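Local coordinates for protein probable zinc protease (Pseudomonas aeruginosa, PDB 4NNZ) that is probably a zinc-dependent metallopeptidase of the M16 family, forming one subunit of a heterodimeric protease, at residues F83-D87 with Y158-T162. Residues are numbered along the deposited sequence; the frame is centred on the assembly and turned at random.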
loop_
_atom_site.group_PDB
_atom_site.type_symbol
_atom_site.label_atom_id
_atom_site.label_comp_id
_atom_site.label_asym_id
_atom_site.label_seq_id
_atom_site.Cartn_x
_atom_site.Cartn_y
_atom_site.Cartn_z
ATOM N N PHE A 83 18.415 -0.241 -14.596
ATOM C CA PHE A 83 18.028 -0.663 -13.287
ATOM C C PHE A 83 16.821 0.107 -12.840
ATOM O O PHE A 83 16.684 1.266 -13.117
ATOM C CB PHE A 83 19.154 -0.417 -12.321
ATOM C CG PHE A 83 18.993 -1.114 -11.017
ATOM C CD1 PHE A 83 18.396 -2.350 -10.938
ATOM C CD2 PHE A 83 19.449 -0.535 -9.867
ATOM C CE1 PHE A 83 18.256 -2.996 -9.736
ATOM C CE2 PHE A 83 19.312 -1.174 -8.659
ATOM C CZ PHE A 83 18.710 -2.401 -8.591
ATOM N N THR A 84 15.947 -0.568 -12.125
ATOM C CA THR A 84 14.780 0.053 -11.572
ATOM C C THR A 84 14.730 -0.238 -10.104
ATOM O O THR A 84 14.877 -1.328 -9.700
ATOM C CB THR A 84 13.520 -0.445 -12.275
ATOM O OG1 THR A 84 13.585 -0.097 -13.647
ATOM C CG2 THR A 84 12.325 0.169 -11.711
ATOM N N THR A 85 14.502 0.770 -9.309
ATOM C CA THR A 85 14.391 0.611 -7.890
ATOM C C THR A 85 13.125 1.272 -7.464
ATOM O O THR A 85 12.310 1.575 -8.264
ATOM C CB THR A 85 15.554 1.253 -7.158
ATOM O OG1 THR A 85 15.426 2.657 -7.198
ATOM C CG2 THR A 85 16.803 0.926 -7.803
ATOM N N ASP A 86 12.966 1.471 -6.183
ATOM C CA ASP A 86 11.793 2.116 -5.675
ATOM C C ASP A 86 11.681 3.533 -6.129
ATOM O O ASP A 86 10.650 3.971 -6.542
ATOM C CB ASP A 86 11.817 2.069 -4.165
ATOM C CG ASP A 86 11.801 0.663 -3.631
ATOM O OD1 ASP A 86 11.674 -0.273 -4.417
ATOM O OD2 ASP A 86 11.906 0.467 -2.432
ATOM N N ASP A 87 12.768 4.260 -6.025
ATOM C CA ASP A 87 12.773 5.645 -6.383
ATOM C C ASP A 87 13.289 6.041 -7.736
ATOM O O ASP A 87 13.108 7.157 -8.113
ATOM C CB ASP A 87 13.483 6.448 -5.316
ATOM C CG ASP A 87 12.692 6.539 -4.062
ATOM O OD1 ASP A 87 11.482 6.445 -4.146
ATOM O OD2 ASP A 87 13.258 6.683 -2.997
ATOM N N TYR A 158 6.806 2.568 -0.352
ATOM C CA TYR A 158 7.879 1.650 -0.193
ATOM C C TYR A 158 7.451 0.259 -0.003
ATOM O O TYR A 158 8.234 -0.606 -0.164
ATOM C CB TYR A 158 8.833 2.083 0.880
ATOM C CG TYR A 158 9.695 3.213 0.460
ATOM C CD1 TYR A 158 10.033 3.393 -0.852
ATOM C CD2 TYR A 158 10.157 4.113 1.370
ATOM C CE1 TYR A 158 10.805 4.426 -1.230
ATOM C CE2 TYR A 158 10.930 5.155 0.987
ATOM C CZ TYR A 158 11.243 5.292 -0.316
ATOM O OH TYR A 158 12.012 6.294 -0.726
ATOM N N HIS A 159 6.217 0.045 0.371
ATOM C CA HIS A 159 5.762 -1.304 0.549
ATOM C C HIS A 159 5.633 -2.068 -0.716
ATOM O O HIS A 159 5.625 -3.269 -0.679
ATOM C CB HIS A 159 4.540 -1.449 1.429
ATOM C CG HIS A 159 3.383 -0.601 1.036
ATOM N ND1 HIS A 159 2.822 -0.633 -0.212
ATOM C CD2 HIS A 159 2.640 0.264 1.758
ATOM C CE1 HIS A 159 1.808 0.204 -0.255
ATOM N NE2 HIS A 159 1.669 0.754 0.932
ATOM N N THR A 160 5.552 -1.382 -1.818
ATOM C CA THR A 160 5.327 -2.096 -3.036
ATOM C C THR A 160 6.563 -2.765 -3.597
ATOM O O THR A 160 7.596 -2.173 -3.666
ATOM C CB THR A 160 4.481 -1.320 -4.091
ATOM O OG1 THR A 160 5.195 -1.183 -5.309
ATOM C CG2 THR A 160 4.037 0.006 -3.610
ATOM N N PRO A 161 6.467 -4.014 -3.992
ATOM C CA PRO A 161 7.591 -4.667 -4.631
ATOM C C PRO A 161 7.845 -4.112 -5.993
ATOM O O PRO A 161 6.952 -3.980 -6.758
ATOM C CB PRO A 161 7.121 -6.103 -4.767
ATOM C CG PRO A 161 5.677 -6.044 -4.735
ATOM C CD PRO A 161 5.343 -4.923 -3.829
ATOM N N THR A 162 9.083 -3.825 -6.297
ATOM C CA THR A 162 9.494 -3.309 -7.583
ATOM C C THR A 162 9.164 -4.186 -8.771
ATOM O O THR A 162 8.812 -3.714 -9.810
ATOM C CB THR A 162 11.002 -3.068 -7.590
ATOM O OG1 THR A 162 11.372 -2.294 -6.461
ATOM C CG2 THR A 162 11.399 -2.356 -8.769
#
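Residues 83-87 run from the end of strand 80-84, an outermost strand of the six-stranded sheet, into the turn that leads to strand 89-96. Residues 158-162 belong to the loop between helices 140-152 and 166-171. Thr84 meets Thr162 through methyl groups, with CG2 of Thr84 and CG2 of Thr162 4.0 Å apart. The carbonyl O of Thr84 lies 3.7 Å from the same Thr162 CG2. Thr84 OG1 is hydrogen-bonded to OE1 of Glu54 on helix 49-56, the glutamate of the HxxEH motif that begins at His51 and probably the catalytic base, as in M16 relatives. Thr85 turns its CB away from the loop.

Asp86 points back toward the loop and is the nearest residue to Thr162, with a CA to CA distance of 6.2 Å. Asp86 OD1 is 2.9 Å from Thr162 OG1, but the angle is too poor for a hydrogen bond. Asp86 OD2 lies 3.8 Å from Tyr158 CD1. Asp87 makes the one hydrogen bond between the segments: Tyr158 OH donates to Asp87 OD2 at 2.6 Å. Thr162 OG1 is hydrogen-bonded to Ser39 OG, and Asp87 OD1 to Ser40 OG.

A short phenol-to-carboxylate bond thus ties the turn after strand 80-84 to the interhelical loop, and the threonine methyl contact adds an apolar touch. The same Asp87 OD2 also accepts a hydrogen bond from the backbone N of Arg306, in the second M16 family region. One charged group therefore links both halves of the chain, beside the strand that carries Thr84, the partner of Glu54.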